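Long-range contacts in VMB-1 (Vibrio alginolyticus, PDB 6JV4), which is a zinc-dependent metallo-beta-lactamase of subclass B1 that probably hydrolyses beta-lactam antibiotics to substituted beta-amino acids: residues Asn20-Ile25 against Val42-Thr47; Gly37-Val42 against Leu200-His205; Lys166-Lys171 against Asp210-Lys215. One frame throughout, in Å; residues are numbered along the deposited sequence.

In the fold
From the N terminus, the chain lays down strand 21-30, turns back along strand 36-45, and contact 1 closes this hairpin in the seven-stranded sheet. The Gly37-Val42 part of the second strand also opens contact 2, whose long loop closes only at Leu200-His205, on an outermost strand of the second sheet and at a zinc ion. Contacts 1 and 2 therefore cross, and they share Val42. Contact 3 opens inside that loop, at Lys166-Lys171, and closes past its end, on the start of helix 212-226. It thus crosses contact 2 and follows contact 1 in series. Together the three tie the first sheet to the second, and the second to the helix packed outside it.

Contact 1: Asn20-Ile25 against Val42-Thr47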
ATOM      1  N   ASN A  20       1.629 -16.276  -6.736  1.00 16.95           N
ATOM      2  CA  ASN A  20       2.185 -15.071  -7.398  1.00 16.12           C
ATOM      3  C   ASN A  20       2.197 -13.863  -6.431  1.00 13.79           C
ATOM      4  O   ASN A  20       2.552 -12.795  -6.898  1.00 13.78           O
ATOM      5  CB  ASN A  20       1.411 -14.765  -8.673  1.00 17.51           C
ATOM      6  CG  ASN A  20       1.578 -15.884  -9.680  1.00 23.09           C
ATOM      7  OD1 ASN A  20       2.699 -16.280  -9.966  1.00 23.62           O
ATOM      8  ND2 ASN A  20       0.474 -16.420 -10.176  1.00 25.37           N
ATOM      9  N   VAL A  21       1.685 -13.997  -5.204  1.00 12.81           N
ATOM     10  CA  VAL A  21       1.480 -12.811  -4.325  1.00 11.63           C
ATOM     11  C   VAL A  21       2.060 -13.129  -2.947  1.00 11.12           C
ATOM     12  O   VAL A  21       1.519 -14.035  -2.271  1.00 13.07           O
ATOM     13  CB  VAL A  21      -0.005 -12.399  -4.256  1.00 11.54           C
ATOM     14  CG1 VAL A  21      -0.205 -11.125  -3.447  1.00 11.44           C
ATOM     15  CG2 VAL A  21      -0.593 -12.160  -5.651  1.00 12.13           C
ATOM     16  N   TYR A  22       3.004 -12.308  -2.489  1.00 10.90           N
ATOM     17  CA  TYR A  22       3.547 -12.388  -1.128  1.00 11.41           C
ATOM     18  C   TYR A  22       3.239 -11.083  -0.409  1.00 11.29           C
ATOM     19  O   TYR A  22       3.181 -10.028  -1.061  1.00 10.46           O
ATOM     20  CB  TYR A  22       5.047 -12.638  -1.170  1.00 12.97           C
ATOM     21  CG  TYR A  22       5.366 -14.053  -1.591  1.00 15.96           C
ATOM     22  CD1 TYR A  22       5.729 -15.019  -0.660  1.00 18.58           C
ATOM     23  CD2 TYR A  22       5.306 -14.402  -2.929  1.00 19.24           C
ATOM     24  CE1 TYR A  22       6.041 -16.315  -1.058  1.00 21.42           C
ATOM     25  CE2 TYR A  22       5.632 -15.691  -3.344  1.00 21.49           C
ATOM     26  CZ  TYR A  22       5.980 -16.641  -2.404  1.00 22.91           C
ATOM     27  OH  TYR A  22       6.289 -17.905  -2.844  1.00 25.73           O
ATOM     28  N   GLN A  23       2.977 -11.217   0.867  1.00 10.05           N
ATOM     29  CA  GLN A  23       2.838 -10.089   1.773  1.00  9.21           C
ATOM     30  C   GLN A  23       4.199  -9.820   2.403  1.00  9.65           C
ATOM     31  O   GLN A  23       4.700 -10.691   3.130  1.00 10.71           O
ATOM     32  CB  GLN A  23       1.778 -10.431   2.803  1.00  9.39           C
ATOM     33  CG  GLN A  23       1.485  -9.344   3.837  1.00  9.40           C
ATOM     34  CD  GLN A  23       0.504  -9.868   4.866  1.00 10.34           C
ATOM     35  OE1 GLN A  23       0.139 -11.038   4.866  1.00 11.23           O
ATOM     36  NE2 GLN A  23       0.034  -9.031   5.766  1.00 10.30           N
ATOM     37  N   HIS A  24       4.747  -8.628   2.257  1.00  9.24           N
ATOM     38  CA  HIS A  24       5.952  -8.216   3.016  1.00  8.88           C
ATOM     39  C   HIS A  24       5.545  -7.424   4.256  1.00  9.19           C
ATOM     40  O   HIS A  24       4.576  -6.676   4.203  1.00  8.56           O
ATOM     41  CB  HIS A  24       6.968  -7.443   2.194  1.00  9.58           C
ATOM     42  CG  HIS A  24       6.590  -6.105   1.652  1.00  9.07           C
ATOM     43  ND1 HIS A  24       6.581  -4.932   2.437  1.00  8.77           N
ATOM     44  CD2 HIS A  24       6.399  -5.720   0.364  1.00  9.33           C
ATOM     45  CE1 HIS A  24       6.305  -3.904   1.626  1.00  9.08           C
ATOM     46  NE2 HIS A  24       6.229  -4.363   0.357  1.00  8.88           N
ATOM     47  N   ILE A  25       6.201  -7.707   5.387  1.00  9.47           N
ATOM     48  CA  ILE A  25       5.716  -7.236   6.695  1.00 10.15           C
ATOM     49  C   ILE A  25       6.896  -6.613   7.446  1.00  9.87           C
ATOM     50  O   ILE A  25       8.002  -7.189   7.443  1.00 10.46           O
ATOM     51  CB  ILE A  25       5.067  -8.356   7.509  1.00 10.55           C
ATOM     52  CG1 ILE A  25       4.014  -9.096   6.676  1.00 11.25           C
ATOM     53  CG2 ILE A  25       4.476  -7.782   8.788  1.00 10.60           C
ATOM     54  CD1 ILE A  25       3.433 -10.286   7.349  1.00 13.23           C
ATOM     55  N   VAL A  42       4.463  -8.239  -2.738  1.00  9.54           N
ATOM     56  CA  VAL A  42       5.321  -8.562  -3.903  1.00  9.71           C
ATOM     57  C   VAL A  42       4.458  -9.360  -4.862  1.00 10.18           C
ATOM     58  O   VAL A  42       3.836 -10.346  -4.411  1.00 10.44           O
ATOM     59  CB  VAL A  42       6.577  -9.342  -3.522  1.00 11.42           C
ATOM     60  CG1 VAL A  42       7.325  -9.748  -4.756  1.00 11.60           C
ATOM     61  CG2 VAL A  42       7.485  -8.570  -2.580  1.00 12.31           C
ATOM     62  N   VAL A  43       4.345  -8.867  -6.078  1.00 10.46           N
ATOM     63  CA  VAL A  43       3.538  -9.521  -7.134  1.00 11.18           C
ATOM     64  C   VAL A  43       4.507 -10.058  -8.173  1.00 12.36           C
ATOM     65  O   VAL A  43       5.351  -9.289  -8.711  1.00 12.71           O
ATOM     66  CB  VAL A  43       2.467  -8.590  -7.711  1.00 11.39           C
ATOM     67  CG1 VAL A  43       1.636  -9.289  -8.791  1.00 12.22           C
ATOM     68  CG2 VAL A  43       1.568  -8.076  -6.612  1.00 11.53           C
ATOM     69  N   ILE A  44       4.329 -11.342  -8.481  1.00 13.31           N
ATOM     70  CA  ILE A  44       5.224 -12.072  -9.427  1.00 14.99           C
ATOM     71  C   ILE A  44       4.432 -12.292 -10.711  1.00 14.49           C
ATOM     72  O   ILE A  44       3.293 -12.808 -10.628  1.00 16.85           O
ATOM     73  CB  ILE A  44       5.703 -13.395  -8.821  1.00 16.13           C
ATOM     74  CG1 ILE A  44       6.489 -13.173  -7.532  1.00 19.16           C
ATOM     75  CG2 ILE A  44       6.522 -14.210  -9.839  1.00 17.61           C
ATOM     76  CD1 ILE A  44       6.636 -14.405  -6.716  1.00 21.71           C
ATOM     77  N   ASN A  45       5.050 -11.917 -11.832  1.00 15.66           N
ATOM     78  CA  ASN A  45       4.518 -12.028 -13.205  1.00 15.71           C
ATOM     79  C   ASN A  45       5.621 -12.659 -14.074  1.00 16.33           C
ATOM     80  O   ASN A  45       6.524 -11.941 -14.520  1.00 17.93           O
ATOM     81  CB  ASN A  45       4.051 -10.668 -13.730  1.00 18.56           C
ATOM     82  CG  ASN A  45       3.383 -10.734 -15.082  1.00 20.57           C
ATOM     83  OD1 ASN A  45       2.639 -11.664 -15.317  1.00 23.38           O
ATOM     84  ND2 ASN A  45       3.612  -9.765 -15.956  1.00 19.62           N
ATOM     85  N   GLY A  46       5.538 -13.982 -14.256  1.00 21.47           N
ATOM     86  CA  GLY A  46       6.571 -14.796 -14.927  1.00 20.71           C
ATOM     87  C   GLY A  46       7.852 -14.713 -14.143  1.00 20.50           C
ATOM     88  O   GLY A  46       7.843 -15.195 -12.985  1.00 24.35           O
ATOM     89  N   THR A  47       8.900 -14.119 -14.705  1.00 19.98           N
ATOM     90  CA  THR A  47      10.202 -13.977 -14.007  1.00 23.76           C
ATOM     91  C   THR A  47      10.365 -12.558 -13.469  1.00 23.01           C
ATOM     92  O   THR A  47      11.465 -12.262 -13.009  1.00 23.58           O
ATOM     93  CB  THR A  47      11.398 -14.352 -14.885  1.00 25.17           C
ATOM     94  OG1 THR A  47      11.367 -13.506 -16.026  1.00 26.00           O
ATOM     95  CG2 THR A  47      11.358 -15.815 -15.259  1.00 30.56           C
TER
HETATM   96  O   HOH W   1       3.522 -15.411 -12.634  1.00 31.04           O
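The hairpin of strands 21-30 and 36-45, part of the larger sheet in the alpha-beta/beta-alpha sandwich of metallo-beta-lactamases, is zipped here at its open end. Tyr22 and Val42 form an antiparallel hydrogen-bonded pair, in which Tyr22 N gives an almost straight bond (172°) to Val42 O at 2.9 Å. Val42 N returns one to Tyr22 O at 2.8 Å, arriving from above that carbonyl plane. Next along lies the non-hydrogen-bonded pair Val21 and Val43. Beyond it Ile44 N reaches Asn20 O at 2.8 Å, in the plane of the carbonyl.

The beta-branched Val21 and Val43 suit an extended backbone, and both turn toward the other sheet, where they meet Leu153. On the reverse face Val42 packs on Leu64 and Ile68 of helix 58-70, and Tyr22 meets Trp67 of the same helix, ring edge-to-face with ring. Tyr22 has CG anti to its carbonyl carbon (chi1 -73°), which carries the ring along the strand toward Ile44. Its CE2 meets the delta methyl CD1 of Ile44 obliquely at 3.7 Å. On the other side of the pair, His24 offers an edge, CD2, to CG2 of Val42 at 4.2 Å, and its NE2 is bonded to Asp53 O.

Where the strands part, a water takes over. It donates to Asn20 OD1 at 2.9 Å and accepts from Gly46 N at 3.0 Å, so the amide side chain of Asn20 is linked to a glycine whose positive phi turns the chain out of the strand.

Backbone bonds thus fix the register, with Val21 and Val43 on one face and Tyr22 and Val42 on the other. Where that pairing has ended, the water joins Asn20 OD1 to Gly46 N and gives each a polar partner.

Contact 2: Gly37-Val42 against Leu200-His205; sequences GASGLV and LVVPGH. With ZN (zinc ion), chain F.
One imidazole is gripped at both nitrogens, by a metal on one side and a backbone carbonyl on the other. NE2 of His205 binds a zinc ion at 2.1 Å, and ND1 donates to Gly37 O at 2.8 Å. The acceptor lies only 2° out of the ring plane, although the donor stands well above the plane of the carbonyl. A chi1 of -51° sets CG anti to the carbonyl carbon, and a chi2 of -69° turns the ring so that ND1 faces Gly37 O and NE2 the zinc; the two bonds fix its rotation about CB-CG. A proton on ND1 leaves NE2 to the metal, and the carbonyl probably makes the ring a slightly stronger ligand. Asp86 and Cys163 bind the same zinc.

Next to the ring, Gly204 O accepts from Ser39 N at 3.0 Å and is also approached by Ala38 CA, at 3.2 Å. The small methyl of Ala38 fits beside the imidazole without crowding it. These residues sit where the two sheets of the metallo-beta-lactamase sandwich come together: strand 36-45 belongs to one, and strand 200-203 is an outermost strand of the other, so that the side chain of His205, two residues past its end, reaches the active-site zinc.

Further along, Ser39 points toward the facing segment. Its OG donates to a water at 2.6 Å, which in turn donates to Pro203 O at 2.8 Å, and OG is also hydrogen-bonded to Gln23 NE2. CB of Ser39 rests against CG1 of Val202 at 3.9 Å. The other methyl of Val202, CG2, faces CD2 of Leu41 at 4.4 Å, and both side chains pack on Phe160.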
ATOM      1  N   GLY A  37       2.428  -2.859  12.931  1.00 10.65           N
ATOM      2  CA  GLY A  37       2.878  -3.690  11.819  1.00  9.54           C
ATOM      3  C   GLY A  37       2.449  -3.025  10.511  1.00  9.25           C
ATOM      4  O   GLY A  37       1.443  -2.330  10.516  1.00  9.27           O
ATOM      5  N   ALA A  38       3.229  -3.185   9.456  1.00  8.59           N
ATOM      6  CA  ALA A  38       2.909  -2.584   8.143  1.00  9.60           C
ATOM      7  C   ALA A  38       3.044  -3.654   7.080  1.00 10.07           C
ATOM      8  O   ALA A  38       4.042  -4.410   7.097  1.00 10.07           O
ATOM      9  CB  ALA A  38       3.833  -1.455   7.859  1.00 10.86           C
ATOM     10  N   SER A  39       2.111  -3.686   6.135  1.00  8.73           N
ATOM     11  CA  SER A  39       2.118  -4.645   5.019  1.00  9.04           C
ATOM     12  C   SER A  39       2.273  -3.934   3.675  1.00  8.46           C
ATOM     13  O   SER A  39       1.664  -2.908   3.460  1.00  8.90           O
ATOM     14  CB  SER A  39       0.844  -5.431   4.970  1.00  9.38           C
ATOM     15  OG  SER A  39       0.660  -6.219   6.128  1.00 10.14           O
ATOM     16  N   GLY A  40       3.024  -4.567   2.790  1.00  8.21           N
ATOM     17  CA  GLY A  40       2.912  -4.313   1.342  1.00  8.62           C
ATOM     18  C   GLY A  40       2.877  -5.654   0.639  1.00  8.77           C
ATOM     19  O   GLY A  40       2.811  -6.711   1.349  1.00  8.66           O
ATOM     20  N   LEU A  41       3.017  -5.651  -0.675  1.00  8.41           N
ATOM     21  CA  LEU A  41       2.969  -6.891  -1.459  1.00  7.99           C
ATOM     22  C   LEU A  41       4.195  -7.005  -2.362  1.00  8.33           C
ATOM     23  O   LEU A  41       4.772  -6.000  -2.777  1.00  8.92           O
ATOM     24  CB  LEU A  41       1.682  -7.020  -2.265  1.00  8.27           C
ATOM     25  CG  LEU A  41       0.361  -6.948  -1.478  1.00  8.60           C
ATOM     26  CD1 LEU A  41      -0.785  -7.070  -2.450  1.00  9.92           C
ATOM     27  CD2 LEU A  41       0.258  -8.054  -0.438  1.00  9.33           C
ATOM     28  N   VAL A  42       4.463  -8.239  -2.738  1.00  9.54           N
ATOM     29  CA  VAL A  42       5.321  -8.562  -3.903  1.00  9.71           C
ATOM     30  C   VAL A  42       4.458  -9.360  -4.862  1.00 10.18           C
ATOM     31  O   VAL A  42       3.836 -10.346  -4.411  1.00 10.44           O
ATOM     32  CB  VAL A  42       6.577  -9.342  -3.522  1.00 11.42           C
ATOM     33  CG1 VAL A  42       7.325  -9.748  -4.756  1.00 11.60           C
ATOM     34  CG2 VAL A  42       7.485  -8.570  -2.580  1.00 12.31           C
ATOM     35  N   LEU A 200      -9.850 -10.935  -0.403  1.00 12.13           N
ATOM     36  CA  LEU A 200      -8.869 -10.631   0.661  1.00 12.31           C
ATOM     37  C   LEU A 200      -8.611  -9.145   0.539  1.00 10.82           C
ATOM     38  O   LEU A 200      -8.460  -8.685  -0.588  1.00 11.49           O
ATOM     39  CB  LEU A 200      -7.587 -11.414   0.406  1.00 13.77           C
ATOM     40  CG  LEU A 200      -6.529 -11.376   1.511  1.00 17.71           C
ATOM     41  CD1 LEU A 200      -7.036 -12.006   2.793  1.00 20.01           C
ATOM     42  CD2 LEU A 200      -5.306 -12.125   1.016  1.00 20.29           C
ATOM     43  N   VAL A 201      -8.689  -8.453   1.646  1.00  8.84           N
ATOM     44  CA  VAL A 201      -8.361  -7.018   1.717  1.00  8.28           C
ATOM     45  C   VAL A 201      -7.159  -6.866   2.653  1.00  7.85           C
ATOM     46  O   VAL A 201      -7.172  -7.421   3.775  1.00  8.19           O
ATOM     47  CB  VAL A 201      -9.570  -6.213   2.217  1.00  8.63           C
ATOM     48  CG1 VAL A 201      -9.184  -4.746   2.386  1.00  8.51           C
ATOM     49  CG2 VAL A 201     -10.764  -6.384   1.303  1.00  8.47           C
ATOM     50  N   VAL A 202      -6.081  -6.290   2.125  1.00  7.91           N
ATOM     51  CA  VAL A 202      -4.851  -6.090   2.918  1.00  7.73           C
ATOM     52  C   VAL A 202      -4.837  -4.651   3.407  1.00  7.54           C
ATOM     53  O   VAL A 202      -4.717  -3.738   2.578  1.00  8.72           O
ATOM     54  CB  VAL A 202      -3.603  -6.420   2.077  1.00  8.09           C
ATOM     55  CG1 VAL A 202      -2.354  -6.209   2.896  1.00  7.85           C
ATOM     56  CG2 VAL A 202      -3.654  -7.834   1.512  1.00  9.16           C
ATOM     57  N   PRO A 203      -4.973  -4.410   4.726  1.00  7.82           N
ATOM     58  CA  PRO A 203      -4.828  -3.078   5.272  1.00  7.87           C
ATOM     59  C   PRO A 203      -3.347  -2.737   5.386  1.00  7.83           C
ATOM     60  O   PRO A 203      -2.491  -3.599   5.407  1.00  8.19           O
ATOM     61  CB  PRO A 203      -5.512  -3.167   6.611  1.00  8.06           C
ATOM     62  CG  PRO A 203      -5.125  -4.568   7.081  1.00  7.75           C
ATOM     63  CD  PRO A 203      -5.161  -5.400   5.816  1.00  7.23           C
ATOM     64  N   GLY A 204      -3.076  -1.429   5.422  1.00  8.44           N
ATOM     65  CA  GLY A 204      -1.705  -0.930   5.589  1.00  8.47           C
ATOM     66  C   GLY A 204      -1.082  -1.384   6.887  1.00  8.42           C
ATOM     67  O   GLY A 204       0.167  -1.575   6.924  1.00  8.95           O
ATOM     68  N   HIS A 205      -1.873  -1.475   7.941  1.00  8.79           N
ATOM     69  CA  HIS A 205      -1.447  -1.972   9.275  1.00  9.11           C
ATOM     70  C   HIS A 205      -2.404  -3.039   9.755  1.00  9.51           C
ATOM     71  O   HIS A 205      -3.600  -2.943   9.475  1.00 10.38           O
ATOM     72  CB  HIS A 205      -1.384  -0.825  10.310  1.00  9.51           C
ATOM     73  CG  HIS A 205      -0.589   0.330   9.826  1.00  9.81           C
ATOM     74  ND1 HIS A 205       0.772   0.255   9.673  1.00 11.78           N
ATOM     75  CD2 HIS A 205      -0.925   1.554   9.384  1.00 13.63           C
ATOM     76  CE1 HIS A 205       1.229   1.363   9.140  1.00 12.61           C
ATOM     77  NE2 HIS A 205       0.235   2.155   8.952  1.00 13.09           N
TER
HETATM   78 ZN    ZN F 302       0.338   3.822   7.656  1.00 21.21          ZN
HETATM   79  O   HOH W   2      -1.034  -4.792   7.491  1.00  9.87           O

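Contact 3: Lys166-Lys171 against Asp210-Lys215; sequences KSLKNK and DVSLLK
Leu213, in the first turn of helix 212-226, reaches across to the loop that follows strand 158-162, on the outer side of the five-stranded sheet of the metallo-beta-lactamase sandwich. Its CB already lies 3.8 Å from Lys166 O. CG, set anti to the carbonyl carbon (chi1 -84°), stays over the same oxygen at 3.7 Å and comes near Leu168 N as well. There the branches divide. CD1 touches CB of Leu168 at 4.0 Å. Leu213 CD2 turns inward to Pro203 CD at 3.9 Å, while staying against Lys166 O and Ser167 CA. A forked aliphatic side chain suits this place: CD1 meets the Leu168 side of the loop, CD2 is shared between the loop and Pro203 of the sheet, and the fork wedges between loop and strand.

The loop itself is shaped by a type I turn from Ser167 to Asn170. Ser167 OG donates to Asn170 OD1 at a very short 2.4 Å. Leu168, exposed at the corner of the turn, has CG anti to its backbone N and lays CD1 alongside Ser212 OG at 3.8 Å, so the hydroxyl meets a methyl here.

The polar partner of that hydroxyl is Asp210, which caps the start of the helix. Asp210 OD1 takes two donors: Ser212 N arrives at 2.9 Å from well above the carboxylate plane, and Ser212 OG, at 2.7 Å, uses the syn lone pair of OD1.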
ATOM      1  N   LYS A 166      -8.339   0.370   7.299  1.00  7.59           N
ATOM      2  CA  LYS A 166      -7.931  -0.040   8.662  1.00  8.43           C
ATOM      3  C   LYS A 166      -8.242  -1.529   8.840  1.00  8.76           C
ATOM      4  O   LYS A 166      -9.086  -2.090   8.139  1.00  8.78           O
ATOM      5  CB  LYS A 166      -8.696   0.784   9.707  1.00  9.25           C
ATOM      6  CG  LYS A 166      -8.602   2.292   9.543  1.00 11.15           C
ATOM      7  CD  LYS A 166      -7.169   2.814   9.508  1.00 13.65           C
ATOM      8  CE  LYS A 166      -6.411   2.691  10.808  1.00 16.52           C
ATOM      9  NZ  LYS A 166      -5.090   3.374  10.718  1.00 19.47           N
ATOM     10  N   SER A 167      -7.607  -2.136   9.818  1.00  9.39           N
ATOM     11  CA  SER A 167      -7.899  -3.535  10.147  1.00  9.76           C
ATOM     12  C   SER A 167      -9.243  -3.595  10.865  1.00  9.30           C
ATOM     13  O   SER A 167      -9.711  -2.614  11.426  1.00  8.91           O
ATOM     14  CB  SER A 167      -6.807  -4.155  10.984  1.00 12.07           C
ATOM     15  OG  SER A 167      -6.865  -3.637  12.305  1.00 13.67           O
ATOM     16  N   LEU A 168      -9.813  -4.779  10.902  1.00  9.76           N
ATOM     17  CA  LEU A 168     -11.126  -4.980  11.533  1.00 10.32           C
ATOM     18  C   LEU A 168     -11.097  -4.630  13.018  1.00 10.93           C
ATOM     19  O   LEU A 168     -12.129  -4.103  13.527  1.00 11.64           O
ATOM     20  CB  LEU A 168     -11.576  -6.411  11.264  1.00 10.93           C
ATOM     21  CG  LEU A 168     -13.027  -6.666  11.616  1.00 12.44           C
ATOM     22  CD1 LEU A 168     -13.947  -5.759  10.781  1.00 12.81           C
ATOM     23  CD2 LEU A 168     -13.328  -8.133  11.336  1.00 13.33           C
ATOM     24  N   LYS A 169      -9.990  -4.959  13.710  1.00 12.06           N
ATOM     25  CA  LYS A 169      -9.881  -4.749  15.180  1.00 14.81           C
ATOM     26  C   LYS A 169      -9.548  -3.301  15.513  1.00 14.77           C
ATOM     27  O   LYS A 169      -9.724  -2.911  16.694  1.00 13.06           O
ATOM     28  CB  LYS A 169      -8.838  -5.698  15.763  1.00 18.45           C
ATOM     29  CG  LYS A 169      -9.268  -7.149  15.726  1.00 24.33           C
ATOM     30  CD  LYS A 169      -8.251  -8.080  16.372  1.00 31.92           C
ATOM     31  CE  LYS A 169      -8.853  -9.451  16.591  1.00 39.43           C
ATOM     32  NZ  LYS A 169      -8.047 -10.228  17.563  1.00 45.90           N
ATOM     33  N   ASN A 170      -9.197  -2.480  14.531  1.00 13.74           N
ATOM     34  CA  ASN A 170      -8.890  -1.045  14.797  1.00 13.92           C
ATOM     35  C   ASN A 170     -10.111  -0.349  15.392  1.00 14.23           C
ATOM     36  O   ASN A 170     -11.220  -0.476  14.838  1.00 13.77           O
ATOM     37  CB  ASN A 170      -8.482  -0.242  13.565  1.00 15.74           C
ATOM     38  CG  ASN A 170      -7.003  -0.298  13.324  1.00 20.48           C
ATOM     39  OD1 ASN A 170      -6.521  -1.297  12.859  1.00 29.42           O
ATOM     40  ND2 ASN A 170      -6.273   0.745  13.649  1.00 24.54           N
ATOM     41  N   LYS A 171      -9.901   0.419  16.463  1.00 12.74           N
ATOM     42  CA  LYS A 171     -10.970   1.201  17.110  1.00 14.34           C
ATOM     43  C   LYS A 171     -10.908   2.660  16.672  1.00 14.58           C
ATOM     44  O   LYS A 171     -11.851   3.369  17.006  1.00 14.63           O
ATOM     45  CB  LYS A 171     -10.841   1.091  18.635  1.00 17.74           C
ATOM     46  CG  LYS A 171     -11.004  -0.335  19.140  1.00 24.13           C
ATOM     47  CD  LYS A 171     -12.395  -0.877  18.820  1.00 31.19           C
ATOM     48  CE  LYS A 171     -12.687  -2.212  19.489  1.00 37.74           C
ATOM     49  NZ  LYS A 171     -11.696  -3.241  19.068  1.00 43.70           N
ATOM     50  N   ASP A 210     -11.402  -9.788   5.087  1.00  9.94           N
ATOM     51  CA  ASP A 210     -12.313  -9.890   3.936  1.00 10.53           C
ATOM     52  C   ASP A 210     -12.852  -8.509   3.632  1.00  9.29           C
ATOM     53  O   ASP A 210     -12.363  -7.511   4.172  1.00  9.08           O
ATOM     54  CB  ASP A 210     -13.386 -10.931   4.230  1.00 12.85           C
ATOM     55  CG  ASP A 210     -14.363 -10.554   5.311  1.00 14.94           C
ATOM     56  OD1 ASP A 210     -14.301  -9.451   5.836  1.00 13.40           O
ATOM     57  OD2 ASP A 210     -15.209 -11.440   5.646  1.00 20.24           O
ATOM     58  N   VAL A 211     -13.895  -8.423   2.807  1.00  9.44           N
ATOM     59  CA  VAL A 211     -14.447  -7.120   2.398  1.00  9.65           C
ATOM     60  C   VAL A 211     -15.008  -6.310   3.586  1.00  8.73           C
ATOM     61  O   VAL A 211     -15.097  -5.108   3.459  1.00  9.64           O
ATOM     62  CB  VAL A 211     -15.510  -7.420   1.340  1.00 12.46           C
ATOM     63  CG1 VAL A 211     -16.783  -7.988   1.975  1.00 11.84           C
ATOM     64  CG2 VAL A 211     -15.743  -6.260   0.448  1.00 15.91           C
ATOM     65  N   SER A 212     -15.275  -6.931   4.741  1.00  8.50           N
ATOM     66  CA  SER A 212     -15.793  -6.212   5.925  1.00  8.87           C
ATOM     67  C   SER A 212     -14.800  -5.138   6.368  1.00  8.42           C
ATOM     68  O   SER A 212     -15.237  -4.156   6.976  1.00  8.66           O
ATOM     69  CB  SER A 212     -16.180  -7.126   7.044  1.00 10.23           C
ATOM     70  OG  SER A 212     -15.075  -7.685   7.679  1.00 10.68           O
ATOM     71  N   LEU A 213     -13.502  -5.253   6.043  1.00  7.31           N
ATOM     72  CA  LEU A 213     -12.555  -4.199   6.468  1.00  7.27           C
ATOM     73  C   LEU A 213     -12.963  -2.878   5.828  1.00  7.27           C
ATOM     74  O   LEU A 213     -12.746  -1.834   6.434  1.00  7.36           O
ATOM     75  CB  LEU A 213     -11.104  -4.537   6.108  1.00  7.10           C
ATOM     76  CG  LEU A 213     -10.354  -5.442   7.094  1.00  7.40           C
ATOM     77  CD1 LEU A 213     -11.044  -6.773   7.324  1.00  8.33           C
ATOM     78  CD2 LEU A 213      -8.926  -5.649   6.619  1.00  8.45           C
ATOM     79  N   LEU A 214     -13.472  -2.895   4.614  1.00  7.31           N
ATOM     80  CA  LEU A 214     -13.877  -1.657   3.936  1.00  7.62           C
ATOM     81  C   LEU A 214     -15.035  -1.008   4.700  1.00  7.94           C
ATOM     82  O   LEU A 214     -15.061   0.199   4.874  1.00  8.01           O
ATOM     83  CB  LEU A 214     -14.299  -1.966   2.506  1.00  7.80           C
ATOM     84  CG  LEU A 214     -13.291  -2.658   1.599  1.00  7.90           C
ATOM     85  CD1 LEU A 214     -13.917  -2.824   0.237  1.00  7.88           C
ATOM     86  CD2 LEU A 214     -11.958  -1.934   1.549  1.00  8.41           C
ATOM     87  N   LYS A 215     -16.034  -1.828   5.043  1.00  7.97           N
ATOM     88  CA  LYS A 215     -17.251  -1.351   5.755  1.00  8.79           C
ATOM     89  C   LYS A 215     -16.855  -0.847   7.145  1.00  8.43           C
ATOM     90  O   LYS A 215     -17.417   0.174   7.588  1.00  8.03           O
ATOM     91  CB  LYS A 215     -18.287  -2.476   5.851  1.00 10.24           C
ATOM     92  CG  LYS A 215     -19.025  -2.795   4.557  1.00 12.84           C
ATOM     93  CD  LYS A 215     -18.109  -3.246   3.440  1.00 12.51           C
ATOM     94  CE  LYS A 215     -18.849  -3.558   2.156  1.00 13.00           C
ATOM     95  NZ  LYS A 215     -19.625  -4.815   2.261  1.00 14.13           N
TER